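Local coordinates for sulfatase (sulfuric ester hydrolase) protein (Agrobacterium radiobacter, PDB 4UPH) that belongs to the sulfatase family of the alkaline phosphatase clan and carries a magnesium ion in an alpha/beta domain built round a mixed beta sheet, at residues 47-51 with 334-338; 136-140 with 229-233; 221-227 with 245-249; 264-270 with 318-324. All coordinates share one frame. Residue numbers count along the deposited sequence, not the author numbering.

Contact 1. Residues 47-51 with 334-338; sequences VLLIS and LGRIW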
loop_
_atom_site.group_PDB
_atom_site.type_symbol
_atom_site.label_atom_id
_atom_site.label_comp_id
_atom_site.label_asym_id
_atom_site.label_seq_id
_atom_site.Cartn_x
_atom_site.Cartn_y
_atom_site.Cartn_z
ATOM N N VAL A 47 -4.279 -24.940 -20.277
ATOM C CA VAL A 47 -4.157 -23.482 -20.236
ATOM C C VAL A 47 -2.962 -23.077 -21.066
ATOM O O VAL A 47 -1.879 -23.624 -20.882
ATOM C CB VAL A 47 -4.115 -22.884 -18.793
ATOM C CG1 VAL A 47 -4.262 -21.371 -18.831
ATOM C CG2 VAL A 47 -5.187 -23.500 -17.897
ATOM N N LEU A 48 -3.160 -22.145 -21.994
ATOM C CA LEU A 48 -2.081 -21.624 -22.827
ATOM C C LEU A 48 -2.046 -20.116 -22.744
ATOM O O LEU A 48 -2.872 -19.436 -23.358
ATOM C CB LEU A 48 -2.175 -22.113 -24.294
ATOM C CG LEU A 48 -1.140 -21.549 -25.285
ATOM C CD1 LEU A 48 0.306 -21.908 -24.879
ATOM C CD2 LEU A 48 -1.451 -22.010 -26.683
ATOM N N LEU A 49 -1.102 -19.595 -21.947
ATOM C CA LEU A 49 -0.929 -18.157 -21.805
ATOM C C LEU A 49 0.172 -17.750 -22.754
ATOM O O LEU A 49 1.319 -18.183 -22.603
ATOM C CB LEU A 49 -0.588 -17.777 -20.350
ATOM C CG LEU A 49 -0.178 -16.328 -20.071
ATOM C CD1 LEU A 49 -1.307 -15.357 -20.379
ATOM C CD2 LEU A 49 0.288 -16.174 -18.651
ATOM N N ILE A 50 -0.199 -16.988 -23.779
ATOM C CA ILE A 50 0.759 -16.482 -24.747
ATOM C C ILE A 50 0.877 -14.992 -24.588
ATOM O O ILE A 50 -0.126 -14.267 -24.615
ATOM C CB ILE A 50 0.461 -16.853 -26.233
ATOM C CG1 ILE A 50 0.276 -18.362 -26.427
ATOM C CG2 ILE A 50 1.572 -16.303 -27.167
ATOM C CD1 ILE A 50 0.044 -18.787 -27.910
ATOM N N SER A 51 2.117 -14.534 -24.456
ATOM C CA SER A 51 2.452 -13.127 -24.442
ATOM C C SER A 51 3.480 -12.887 -25.537
ATOM O O SER A 51 4.276 -13.790 -25.868
ATOM C CB SER A 51 2.937 -12.674 -23.063
ATOM O OG SER A 51 4.307 -12.918 -22.821
ATOM N N LEU A 334 1.547 -17.760 -34.422
ATOM C CA LEU A 334 0.343 -18.045 -33.645
ATOM C C LEU A 334 -0.557 -19.017 -34.405
ATOM O O LEU A 334 -1.080 -19.951 -33.794
ATOM C CB LEU A 334 -0.398 -16.759 -33.224
ATOM C CG LEU A 334 0.388 -15.858 -32.258
ATOM C CD1 LEU A 334 -0.251 -14.473 -32.141
ATOM C CD2 LEU A 334 0.611 -16.541 -30.902
ATOM N N GLY A 335 -0.659 -18.832 -35.730
ATOM C CA GLY A 335 -1.416 -19.713 -36.620
ATOM C C GLY A 335 -0.876 -21.132 -36.635
ATOM O O GLY A 335 -1.635 -22.112 -36.592
ATOM N N ARG A 336 0.455 -21.238 -36.633
ATOM C CA ARG A 336 1.198 -22.505 -36.560
ATOM C C ARG A 336 0.878 -23.215 -35.233
ATOM O O ARG A 336 0.736 -24.441 -35.235
ATOM C CB ARG A 336 2.700 -22.217 -36.680
ATOM C CG ARG A 336 3.589 -23.425 -36.583
ATOM C CD ARG A 336 5.013 -22.956 -36.489
ATOM N NE ARG A 336 5.913 -24.054 -36.149
ATOM C CZ ARG A 336 7.189 -23.904 -35.803
ATOM N NH1 ARG A 336 7.726 -22.690 -35.727
ATOM N NH2 ARG A 336 7.931 -24.964 -35.514
ATOM N N ILE A 337 0.740 -22.436 -34.114
ATOM C CA ILE A 337 0.393 -22.929 -32.788
ATOM C C ILE A 337 -1.054 -23.416 -32.771
ATOM O O ILE A 337 -1.321 -24.516 -32.262
ATOM C CB ILE A 337 0.737 -21.888 -31.670
ATOM C CG1 ILE A 337 2.257 -21.892 -31.351
ATOM C CG2 ILE A 337 -0.100 -22.088 -30.374
ATOM C CD1 ILE A 337 2.745 -20.573 -30.827
ATOM N N TRP A 338 -1.988 -22.611 -33.337
ATOM C CA TRP A 338 -3.411 -22.956 -33.426
ATOM C C TRP A 338 -3.562 -24.253 -34.220
ATOM O O TRP A 338 -4.395 -25.091 -33.854
ATOM C CB TRP A 338 -4.238 -21.867 -34.136
ATOM C CG TRP A 338 -4.135 -20.426 -33.688
ATOM C CD1 TRP A 338 -4.501 -19.336 -34.427
ATOM C CD2 TRP A 338 -3.812 -19.922 -32.371
ATOM N NE1 TRP A 338 -4.390 -18.191 -33.679
ATOM C CE2 TRP A 338 -3.930 -18.514 -32.425
ATOM C CE3 TRP A 338 -3.387 -20.518 -31.169
ATOM C CZ2 TRP A 338 -3.607 -17.691 -31.336
ATOM C CZ3 TRP A 338 -3.067 -19.703 -30.097
ATOM C CH2 TRP A 338 -3.181 -18.308 -30.183
#
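Helix 334-338 lies over strand 47-51 and runs almost antiparallel to it, at 172° between axes 12.2 Å apart. Only side chains bridge that gap, and all the contacts are apolar. Leu334 comes first. Its CB points sideways, but its CD2 reaches Ile50 CD1 at 3.8 Å. One turn on, Ile337 points toward the strand. Its CG2 lies 3.9 Å from Leu48 CD2 and 4.1 Å from Ile50 CD1, so it meets both inward-facing strand residues. Trp338 follows. Its CZ3 sits 3.9 Å from Ile50 CD1, while Leu48 CD2 approaches the ring edge. The indole NE1 is hydrogen-bonded to Asn72 O. Leu48 and Ile50 alternate with Val47 and Leu49, which are out of reach of the helix, as expected for a strand covered by a helix in an alpha/beta sheet. Strand 46-52 is flanked by the parallel strands 242-247 and 350-355. Helix 222-235 packs beside helix 313-344, where Ile337 and Arg336 touch Ala227, and its Phe230 also reaches Leu48. Helix 71-78 touches Leu334 and Trp338.

Contact 2. Residues 136-140 with 229-233; sequences PTLFG and EFIRW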
loop_
_atom_site.group_PDB
_atom_site.type_symbol
_atom_site.label_atom_id
_atom_site.label_comp_id
_atom_site.label_asym_id
_atom_site.label_seq_id
_atom_site.Cartn_x
_atom_site.Cartn_y
_atom_site.Cartn_z
ATOM N N PRO A 136 2.898 -26.005 -14.330
ATOM C CA PRO A 136 3.048 -24.828 -15.227
ATOM C C PRO A 136 4.446 -24.753 -15.828
ATOM O O PRO A 136 5.426 -24.767 -15.092
ATOM C CB PRO A 136 2.644 -23.625 -14.359
ATOM C CG PRO A 136 2.721 -24.105 -12.991
ATOM C CD PRO A 136 2.613 -25.592 -12.946
ATOM N N THR A 137 4.513 -24.814 -17.164
ATOM C CA THR A 137 5.731 -24.889 -17.978
ATOM C C THR A 137 5.976 -23.598 -18.771
ATOM O O THR A 137 5.062 -23.091 -19.438
ATOM C CB THR A 137 5.630 -26.128 -18.886
ATOM O OG1 THR A 137 5.325 -27.254 -18.070
ATOM C CG2 THR A 137 6.881 -26.381 -19.675
ATOM N N LEU A 138 7.230 -23.108 -18.719
ATOM C CA LEU A 138 7.648 -21.874 -19.357
ATOM C C LEU A 138 8.506 -22.074 -20.629
ATOM O O LEU A 138 9.424 -22.889 -20.652
ATOM C CB LEU A 138 8.385 -20.977 -18.321
ATOM C CG LEU A 138 8.893 -19.598 -18.781
ATOM C CD1 LEU A 138 7.748 -18.669 -19.166
ATOM C CD2 LEU A 138 9.772 -18.970 -17.727
ATOM N N PHE A 139 8.202 -21.271 -21.660
ATOM C CA PHE A 139 8.880 -21.157 -22.950
ATOM C C PHE A 139 9.139 -19.663 -23.102
ATOM O O PHE A 139 8.194 -18.892 -23.282
ATOM C CB PHE A 139 7.978 -21.657 -24.102
ATOM C CG PHE A 139 7.594 -23.112 -23.972
ATOM C CD1 PHE A 139 6.510 -23.497 -23.177
ATOM C CD2 PHE A 139 8.331 -24.099 -24.618
ATOM C CE1 PHE A 139 6.178 -24.837 -23.025
ATOM C CE2 PHE A 139 7.994 -25.441 -24.470
ATOM C CZ PHE A 139 6.912 -25.799 -23.684
ATOM N N GLY A 140 10.394 -19.258 -22.918
ATOM C CA GLY A 140 10.772 -17.857 -22.978
ATOM C C GLY A 140 11.182 -17.316 -21.629
ATOM O O GLY A 140 12.084 -17.862 -20.991
ATOM N N GLU A 229 9.624 -25.422 -30.110
ATOM C CA GLU A 229 9.895 -26.014 -28.801
ATOM C C GLU A 229 8.605 -26.313 -28.057
ATOM O O GLU A 229 8.482 -27.397 -27.464
ATOM C CB GLU A 229 10.864 -25.146 -27.984
ATOM C CG GLU A 229 12.305 -25.201 -28.489
ATOM C CD GLU A 229 12.987 -26.559 -28.506
ATOM O OE1 GLU A 229 12.701 -27.390 -27.610
ATOM O OE2 GLU A 229 13.831 -26.778 -29.407
ATOM N N PHE A 230 7.612 -25.401 -28.159
ATOM C CA PHE A 230 6.284 -25.593 -27.567
ATOM C C PHE A 230 5.568 -26.763 -28.219
ATOM O O PHE A 230 4.982 -27.585 -27.518
ATOM C CB PHE A 230 5.414 -24.319 -27.661
ATOM C CG PHE A 230 3.985 -24.582 -27.245
ATOM C CD1 PHE A 230 3.664 -24.818 -25.906
ATOM C CD2 PHE A 230 2.980 -24.706 -28.199
ATOM C CE1 PHE A 230 2.350 -25.129 -25.527
ATOM C CE2 PHE A 230 1.664 -25.010 -27.817
ATOM C CZ PHE A 230 1.357 -25.209 -26.484
ATOM N N ILE A 231 5.612 -26.826 -29.567
ATOM C CA ILE A 231 4.987 -27.877 -30.375
ATOM C C ILE A 231 5.566 -29.272 -30.017
ATOM O O ILE A 231 4.778 -30.209 -29.810
ATOM C CB ILE A 231 5.020 -27.537 -31.897
ATOM C CG1 ILE A 231 4.186 -26.241 -32.164
ATOM C CG2 ILE A 231 4.455 -28.709 -32.731
ATOM C CD1 ILE A 231 4.494 -25.457 -33.435
ATOM N N ARG A 232 6.905 -29.401 -29.885
ATOM C CA ARG A 232 7.528 -30.674 -29.487
ATOM C C ARG A 232 7.007 -31.090 -28.101
ATOM O O ARG A 232 6.533 -32.221 -27.938
ATOM C CB ARG A 232 9.078 -30.596 -29.513
ATOM C CG ARG A 232 9.769 -31.836 -28.899
ATOM C CD ARG A 232 11.189 -32.074 -29.372
ATOM N NE ARG A 232 12.204 -31.383 -28.569
ATOM C CZ ARG A 232 12.950 -31.961 -27.627
ATOM N NH1 ARG A 232 12.762 -33.238 -27.305
ATOM N NH2 ARG A 232 13.871 -31.260 -26.979
ATOM N N TRP A 233 7.046 -30.152 -27.131
ATOM C CA TRP A 233 6.552 -30.366 -25.763
ATOM C C TRP A 233 5.073 -30.766 -25.756
ATOM O O TRP A 233 4.696 -31.678 -25.009
ATOM C CB TRP A 233 6.779 -29.110 -24.921
ATOM C CG TRP A 233 6.219 -29.199 -23.538
ATOM C CD1 TRP A 233 6.820 -29.746 -22.446
ATOM C CD2 TRP A 233 4.951 -28.697 -23.093
ATOM N NE1 TRP A 233 6.000 -29.634 -21.347
ATOM C CE2 TRP A 233 4.844 -28.991 -21.711
ATOM C CE3 TRP A 233 3.874 -28.049 -23.735
ATOM C CZ2 TRP A 233 3.714 -28.639 -20.945
ATOM C CZ3 TRP A 233 2.762 -27.693 -22.981
ATOM C CH2 TRP A 233 2.697 -27.971 -21.595
#
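An aromatic cluster of Phe139, Phe230 and Trp233 joins helix 222-235 to strand 137-140 of the mixed sheet. This is helix-on-sheet packing in the alpha/beta core, and no hydrogen bond crosses between the two segments. Along 136-140, Pro136 points away from the helix and packs on helix 125-130. Thr137 points toward the helix. Its CG2 makes an off-centre CH-pi contact with Trp233, 4.1 Å from the centroid of the five-membered ring. Its OG1 is hydrogen-bonded to Asp135 O. Leu138 is out of reach of the helix and packs on His244 and Phe168. Phe139 is the main contact residue and buries 98 Å². The chain turns a corner here, and the ring enters the space between Phe230 and Trp233. Phe230 presents its edge to the face of Phe139 in a T-shaped pair, with centroids 5.5 Å apart and planes at 84°. Phe139 in turn presents its edge to the face of Trp233 in an offset edge-to-face pair, with the centroids of the Phe139 ring and the Trp233 five-membered ring 5.2 Å apart and planes at 68°. Phe139 CE2 also lies 3.6 Å from Glu229 O and 3.5 Å from Phe230 CA. Gly140 follows with phi/psi of 111/-125°, where a CB would collide with the carbonyl O of Phe139. Phe230 CB stands 4.3 Å from the centroid of the Phe139 ring, only 12° off its normal.

Contact 3. Residues 221-227 with 245-249; sequences TQTAFLA and VSFLR
Helix 222-227 packs antiparallel on strand 245-247, with axes 9.1 Å apart at 169°. Helix 222-235 leads, after a short loop, into strand 242-247, the sheet strand that it covers. Register is set by Thr223 opposite Phe247, CA to CA 6.0 Å. Thr221 is the N-cap: its OG1 accepts from Ala224 N at 3.1 Å. The strand ends at Phe247, and Leu248 (phi/psi -76/-46°) and Arg249 continue as loop toward the helix start.

The Phe247 ring (chi1 m) fills the hollow between Thr223 and Ala227, one helical turn apart. Thr223 CG2 sits over its face, 3.8 Å from the ring centroid. Ala227 CB is a small bump, 4.3 Å from Phe247 CZ. Leu226 (chi1 -105°, chi2 t) extends over the strand, its CD1 3.3 Å from Ser246 O and 4.4 Å from Val245 CG1. Leu248 CD2 packs 3.7 Å from Gln222 NE2, which is hydrogen-bonded to Glu178 OE2.

Arg249 (chi1 m, chi2 and chi3 t) runs beside the helix start, its CD 3.3 Å from Thr223 OG1. Its NE donates to OE1 of Gln222 (chi1 m, chi2 94°) at 2.9 Å. A water accepts from Arg249 N at 2.8 Å and bonds Thr223 OG1 at 3.0 Å. Glu329 also hydrogen-bonds Thr221 and Thr223. Polar bonding thus fixes the helix start, and apolar shape fit fixes the rest.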
loop_
_atom_site.group_PDB
_atom_site.type_symbol
_atom_site.label_atom_id
_atom_site.label_comp_id
_atom_site.label_asym_id
_atom_site.label_seq_id
_atom_site.Cartn_x
_atom_site.Cartn_y
_atom_site.Cartn_z
ATOM N N THR A 221 13.512 -17.318 -36.679
ATOM C CA THR A 221 13.437 -16.232 -35.675
ATOM C C THR A 221 13.351 -16.867 -34.276
ATOM O O THR A 221 13.198 -18.093 -34.143
ATOM C CB THR A 221 12.177 -15.364 -35.889
ATOM O OG1 THR A 221 11.020 -16.202 -35.843
ATOM C CG2 THR A 221 12.206 -14.561 -37.190
ATOM N N GLN A 222 13.401 -16.032 -33.242
ATOM C CA GLN A 222 13.263 -16.454 -31.839
ATOM C C GLN A 222 11.825 -16.980 -31.646
ATOM O O GLN A 222 11.619 -17.924 -30.871
ATOM C CB GLN A 222 13.546 -15.295 -30.862
ATOM C CG GLN A 222 14.904 -14.608 -31.047
ATOM C CD GLN A 222 14.825 -13.388 -31.938
ATOM O OE1 GLN A 222 14.352 -13.441 -33.079
ATOM N NE2 GLN A 222 15.315 -12.258 -31.442
ATOM N N THR A 223 10.851 -16.385 -32.391
ATOM C CA THR A 223 9.427 -16.782 -32.401
ATOM C C THR A 223 9.260 -18.233 -32.934
ATOM O O THR A 223 8.610 -19.078 -32.284
ATOM C CB THR A 223 8.566 -15.783 -33.229
ATOM O OG1 THR A 223 9.004 -14.428 -33.048
ATOM C CG2 THR A 223 7.090 -15.899 -32.936
ATOM N N ALA A 224 9.848 -18.503 -34.138
ATOM C CA ALA A 224 9.837 -19.796 -34.838
ATOM C C ALA A 224 10.524 -20.883 -33.991
ATOM O O ALA A 224 10.030 -22.005 -33.918
ATOM C CB ALA A 224 10.540 -19.644 -36.164
ATOM N N PHE A 225 11.619 -20.518 -33.294
ATOM C CA PHE A 225 12.367 -21.400 -32.401
ATOM C C PHE A 225 11.516 -21.807 -31.195
ATOM O O PHE A 225 11.326 -23.007 -30.976
ATOM C CB PHE A 225 13.688 -20.730 -31.975
ATOM C CG PHE A 225 14.387 -21.329 -30.773
ATOM C CD1 PHE A 225 14.878 -22.633 -30.806
ATOM C CD2 PHE A 225 14.582 -20.577 -29.617
ATOM C CE1 PHE A 225 15.541 -23.177 -29.700
ATOM C CE2 PHE A 225 15.240 -21.124 -28.508
ATOM C CZ PHE A 225 15.719 -22.418 -28.561
ATOM N N LEU A 226 10.966 -20.817 -30.456
ATOM C CA LEU A 226 10.132 -21.041 -29.269
ATOM C C LEU A 226 8.834 -21.774 -29.561
ATOM O O LEU A 226 8.424 -22.618 -28.761
ATOM C CB LEU A 226 9.806 -19.722 -28.577
ATOM C CG LEU A 226 10.520 -19.344 -27.281
ATOM C CD1 LEU A 226 9.652 -18.404 -26.497
ATOM C CD2 LEU A 226 10.841 -20.537 -26.420
ATOM N N ALA A 227 8.171 -21.440 -30.696
ATOM C CA ALA A 227 6.938 -22.093 -31.109
ATOM C C ALA A 227 7.191 -23.576 -31.386
ATOM O O ALA A 227 6.429 -24.419 -30.906
ATOM C CB ALA A 227 6.375 -21.411 -32.329
ATOM N N VAL A 245 3.863 -19.335 -22.987
ATOM C CA VAL A 245 4.778 -19.061 -24.101
ATOM C C VAL A 245 4.955 -17.573 -24.141
ATOM O O VAL A 245 3.993 -16.832 -24.341
ATOM C CB VAL A 245 4.309 -19.632 -25.465
ATOM C CG1 VAL A 245 5.282 -19.238 -26.578
ATOM C CG2 VAL A 245 4.121 -21.152 -25.412
ATOM N N SER A 246 6.178 -17.132 -23.884
ATOM C CA SER A 246 6.539 -15.718 -23.806
ATOM C C SER A 246 7.480 -15.334 -24.962
ATOM O O SER A 246 8.665 -15.636 -24.928
ATOM C CB SER A 246 7.129 -15.421 -22.429
ATOM O OG SER A 246 7.420 -14.049 -22.261
ATOM N N PHE A 247 6.914 -14.735 -26.021
ATOM C CA PHE A 247 7.649 -14.293 -27.235
ATOM C C PHE A 247 8.276 -12.932 -27.050
ATOM O O PHE A 247 7.638 -12.048 -26.494
ATOM C CB PHE A 247 6.716 -14.225 -28.468
ATOM C CG PHE A 247 6.209 -15.553 -28.956
ATOM C CD1 PHE A 247 7.094 -16.579 -29.282
ATOM C CD2 PHE A 247 4.851 -15.761 -29.166
ATOM C CE1 PHE A 247 6.626 -17.795 -29.770
ATOM C CE2 PHE A 247 4.383 -16.983 -29.653
ATOM C CZ PHE A 247 5.276 -17.994 -29.941
ATOM N N LEU A 248 9.495 -12.741 -27.543
ATOM C CA LEU A 248 10.149 -11.434 -27.442
ATOM C C LEU A 248 9.556 -10.480 -28.460
ATOM O O LEU A 248 9.212 -9.361 -28.124
ATOM C CB LEU A 248 11.665 -11.558 -27.633
ATOM C CG LEU A 248 12.419 -10.243 -27.884
ATOM C CD1 LEU A 248 12.703 -9.503 -26.588
ATOM C CD2 LEU A 248 13.666 -10.471 -28.706
ATOM N N ARG A 249 9.392 -10.927 -29.689
ATOM C CA ARG A 249 8.873 -10.069 -30.751
ATOM C C ARG A 249 7.384 -9.723 -30.520
ATOM O O ARG A 249 6.694 -10.515 -29.877
ATOM C CB ARG A 249 9.173 -10.699 -32.120
ATOM C CG ARG A 249 10.682 -10.924 -32.360
ATOM C CD ARG A 249 11.036 -11.893 -33.504
ATOM N NE ARG A 249 12.347 -11.539 -34.043
ATOM C CZ ARG A 249 12.545 -10.617 -34.984
ATOM N NH1 ARG A 249 11.515 -10.023 -35.569
ATOM N NH2 ARG A 249 13.775 -10.271 -35.334
HETATM O O HOH W 1 10.199 -13.551 -30.449
#

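Contact 4. Residues 264-270 with 318-324; sequences FTPSDGP and AIRAIYY
Arg320, on helix 318-324, grips the backbone of loop 264-270. Both its NH1 and NH2 donate to Pro270 O, at 2.8 and 2.9 Å, and NH2 adds a weak bond to Asp268 O at 3.2 Å. Its side chain is t, t, p for chi1 to chi3. Two waters extend the link to Pro266 O. One accepts from Arg320 NH2 at 2.8 Å and donates to Pro266 O at 2.7 Å; the other accepts from Arg320 NE at 3.1 Å and lies 3.0 Å from Pro266 O. A third water accepts from Phe264 N and lies 2.8 Å from Ala321 O.

The loop makes a type I turn from Thr265 to Asp268, closed by Asp268 N to Thr265 O at 3.0 Å. Gly269 has phi/psi of 91/154°, and a CB there would strike Arg320 NH2. CA registers are Phe264 with Ala321 (5.1 Å) and Pro266 with Ala318 (4.6 Å).

Phe264 (chi1 m, chi2 90°) receives the edge of Tyr324 (chi1 m, chi2 5°) on its face, with centroids 6.0 Å apart and planes at 80°. Tyr324 CB stands 3.9 Å from the Phe264 centroid. Ala321 CB touches Phe264 O at 3.5 Å. Pro266 CG meets Ala318 CB at 4.3 Å. Here an irregular loop packs on helix 313-344 of the sulfatase domain, with the carbonyls of Asp268 and Pro270 bonded directly to one arginine and that of Pro266 through water.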
loop_
_atom_site.group_PDB
_atom_site.type_symbol
_atom_site.label_atom_id
_atom_site.label_comp_id
_atom_site.label_asym_id
_atom_site.label_seq_id
_atom_site.Cartn_x
_atom_site.Cartn_y
_atom_site.Cartn_z
ATOM N N PHE A 264 5.305 -3.869 -45.565
ATOM C CA PHE A 264 4.665 -2.576 -45.341
ATOM C C PHE A 264 5.557 -1.433 -45.768
ATOM O O PHE A 264 6.776 -1.463 -45.593
ATOM C CB PHE A 264 4.251 -2.415 -43.870
ATOM C CG PHE A 264 3.251 -3.433 -43.388
ATOM C CD1 PHE A 264 3.672 -4.639 -42.837
ATOM C CD2 PHE A 264 1.890 -3.180 -43.464
ATOM C CE1 PHE A 264 2.743 -5.576 -42.368
ATOM C CE2 PHE A 264 0.960 -4.124 -43.015
ATOM C CZ PHE A 264 1.391 -5.318 -42.468
ATOM N N THR A 265 4.932 -0.414 -46.312
ATOM C CA THR A 265 5.599 0.776 -46.818
ATOM C C THR A 265 5.641 1.822 -45.725
ATOM O O THR A 265 4.618 2.060 -45.083
ATOM C CB THR A 265 4.799 1.331 -48.034
ATOM O OG1 THR A 265 4.360 0.251 -48.870
ATOM C CG2 THR A 265 5.587 2.353 -48.847
ATOM N N PRO A 266 6.770 2.528 -45.556
ATOM C CA PRO A 266 6.832 3.590 -44.535
ATOM C C PRO A 266 5.710 4.624 -44.614
ATOM O O PRO A 266 5.220 5.042 -43.565
ATOM C CB PRO A 266 8.200 4.228 -44.772
ATOM C CG PRO A 266 9.003 3.150 -45.358
ATOM C CD PRO A 266 8.070 2.368 -46.230
ATOM N N SER A 267 5.275 4.999 -45.847
ATOM C CA SER A 267 4.196 5.965 -46.116
ATOM C C SER A 267 2.813 5.521 -45.591
ATOM O O SER A 267 1.991 6.375 -45.248
ATOM C CB SER A 267 4.134 6.317 -47.597
ATOM O OG SER A 267 4.061 5.161 -48.415
ATOM N N ASP A 268 2.580 4.192 -45.474
ATOM C CA ASP A 268 1.342 3.620 -44.930
ATOM C C ASP A 268 1.225 3.942 -43.426
ATOM O O ASP A 268 2.103 4.585 -42.845
ATOM C CB ASP A 268 1.330 2.082 -45.108
ATOM C CG ASP A 268 1.387 1.537 -46.522
ATOM O OD1 ASP A 268 1.259 2.349 -47.483
ATOM O OD2 ASP A 268 1.505 0.291 -46.670
ATOM N N GLY A 269 0.157 3.466 -42.806
ATOM C CA GLY A 269 -0.044 3.655 -41.380
ATOM C C GLY A 269 -0.824 4.896 -40.993
ATOM O O GLY A 269 -0.813 5.906 -41.711
ATOM N N PRO A 270 -1.492 4.840 -39.814
ATOM C CA PRO A 270 -2.272 6.000 -39.350
ATOM C C PRO A 270 -1.422 7.207 -38.956
ATOM O O PRO A 270 -0.189 7.143 -38.944
ATOM C CB PRO A 270 -3.039 5.441 -38.146
ATOM C CG PRO A 270 -2.168 4.329 -37.631
ATOM C CD PRO A 270 -1.597 3.704 -38.868
ATOM N N ALA A 318 9.654 4.532 -41.187
ATOM C CA ALA A 318 10.407 3.365 -41.666
ATOM C C ALA A 318 10.492 2.289 -40.582
ATOM O O ALA A 318 10.323 1.107 -40.879
ATOM C CB ALA A 318 11.811 3.772 -42.102
ATOM N N ILE A 319 10.724 2.709 -39.324
ATOM C CA ILE A 319 10.769 1.839 -38.145
ATOM C C ILE A 319 9.380 1.170 -37.966
ATOM O O ILE A 319 9.307 -0.055 -37.800
ATOM C CB ILE A 319 11.246 2.645 -36.898
ATOM C CG1 ILE A 319 12.780 2.822 -36.917
ATOM C CG2 ILE A 319 10.778 2.003 -35.590
ATOM C CD1 ILE A 319 13.341 3.873 -35.941
ATOM N N ARG A 320 8.287 1.977 -38.071
ATOM C CA ARG A 320 6.918 1.486 -37.949
ATOM C C ARG A 320 6.558 0.402 -38.978
ATOM O O ARG A 320 5.861 -0.569 -38.640
ATOM C CB ARG A 320 5.946 2.653 -37.987
ATOM C CG ARG A 320 4.522 2.269 -37.608
ATOM C CD ARG A 320 3.658 3.479 -37.380
ATOM N NE ARG A 320 3.368 4.212 -38.613
ATOM C CZ ARG A 320 2.450 5.169 -38.702
ATOM N NH1 ARG A 320 1.726 5.507 -37.640
ATOM N NH2 ARG A 320 2.249 5.797 -39.853
ATOM N N ALA A 321 7.040 0.567 -40.226
ATOM C CA ALA A 321 6.849 -0.372 -41.342
ATOM C C ALA A 321 7.443 -1.745 -40.996
ATOM O O ALA A 321 6.813 -2.767 -41.255
ATOM C CB ALA A 321 7.493 0.186 -42.612
ATOM N N ILE A 322 8.634 -1.751 -40.378
ATOM C CA ILE A 322 9.327 -2.961 -39.906
ATOM C C ILE A 322 8.549 -3.559 -38.706
ATOM O O ILE A 322 8.281 -4.764 -38.695
ATOM C CB ILE A 322 10.826 -2.682 -39.561
ATOM C CG1 ILE A 322 11.580 -2.090 -40.787
ATOM C CG2 ILE A 322 11.527 -3.949 -39.019
ATOM C CD1 ILE A 322 12.898 -1.404 -40.488
ATOM N N TYR A 323 8.148 -2.699 -37.735
ATOM C CA TYR A 323 7.359 -3.086 -36.562
ATOM C C TYR A 323 6.070 -3.799 -36.975
ATOM O O TYR A 323 5.758 -4.866 -36.432
ATOM C CB TYR A 323 7.054 -1.868 -35.684
ATOM C CG TYR A 323 6.177 -2.160 -34.483
ATOM C CD1 TYR A 323 6.663 -2.894 -33.401
ATOM C CD2 TYR A 323 4.894 -1.627 -34.385
ATOM C CE1 TYR A 323 5.884 -3.111 -32.264
ATOM C CE2 TYR A 323 4.108 -1.837 -33.255
ATOM C CZ TYR A 323 4.613 -2.570 -32.190
ATOM O OH TYR A 323 3.844 -2.783 -31.073
ATOM N N TYR A 324 5.346 -3.219 -37.957
ATOM C CA TYR A 324 4.103 -3.777 -38.510
ATOM C C TYR A 324 4.358 -5.164 -39.113
ATOM O O TYR A 324 3.524 -6.063 -38.951
ATOM C CB TYR A 324 3.477 -2.807 -39.536
ATOM C CG TYR A 324 2.742 -1.623 -38.933
ATOM C CD1 TYR A 324 2.740 -1.404 -37.553
ATOM C CD2 TYR A 324 2.040 -0.724 -39.738
ATOM C CE1 TYR A 324 2.053 -0.327 -36.992
ATOM C CE2 TYR A 324 1.357 0.364 -39.188
ATOM C CZ TYR A 324 1.370 0.557 -37.815
ATOM O OH TYR A 324 0.710 1.622 -37.264
HETATM O O HOH W 2 7.219 -4.268 -43.597
HETATM O O HOH W 3 3.899 6.725 -41.948
HETATM O O HOH W 4 4.791 3.300 -41.203
#

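Overall arrangement
From the N terminus, strand 46-52 comes first and is covered much later by helix 313-344. Contact 1 therefore closes the longest loop, and the other three nest inside it. Contacts 2 and 3 cross, since their segments alternate along the chain. Both use helix 222-235: its later part packs on strand 137-140, its start on strand 242-247. Contact 4 follows in series and closes a loop onto an earlier part of helix 313-344. Contacts 1, 2 and 3 share the mixed sheet. Their strands 46-52, 242-247 and 137-140 are successive neighbours, and Ile337 meets both Phe230 and Phe247. Contact 4 lies apart, its centre about 26 Å from that of contact 1.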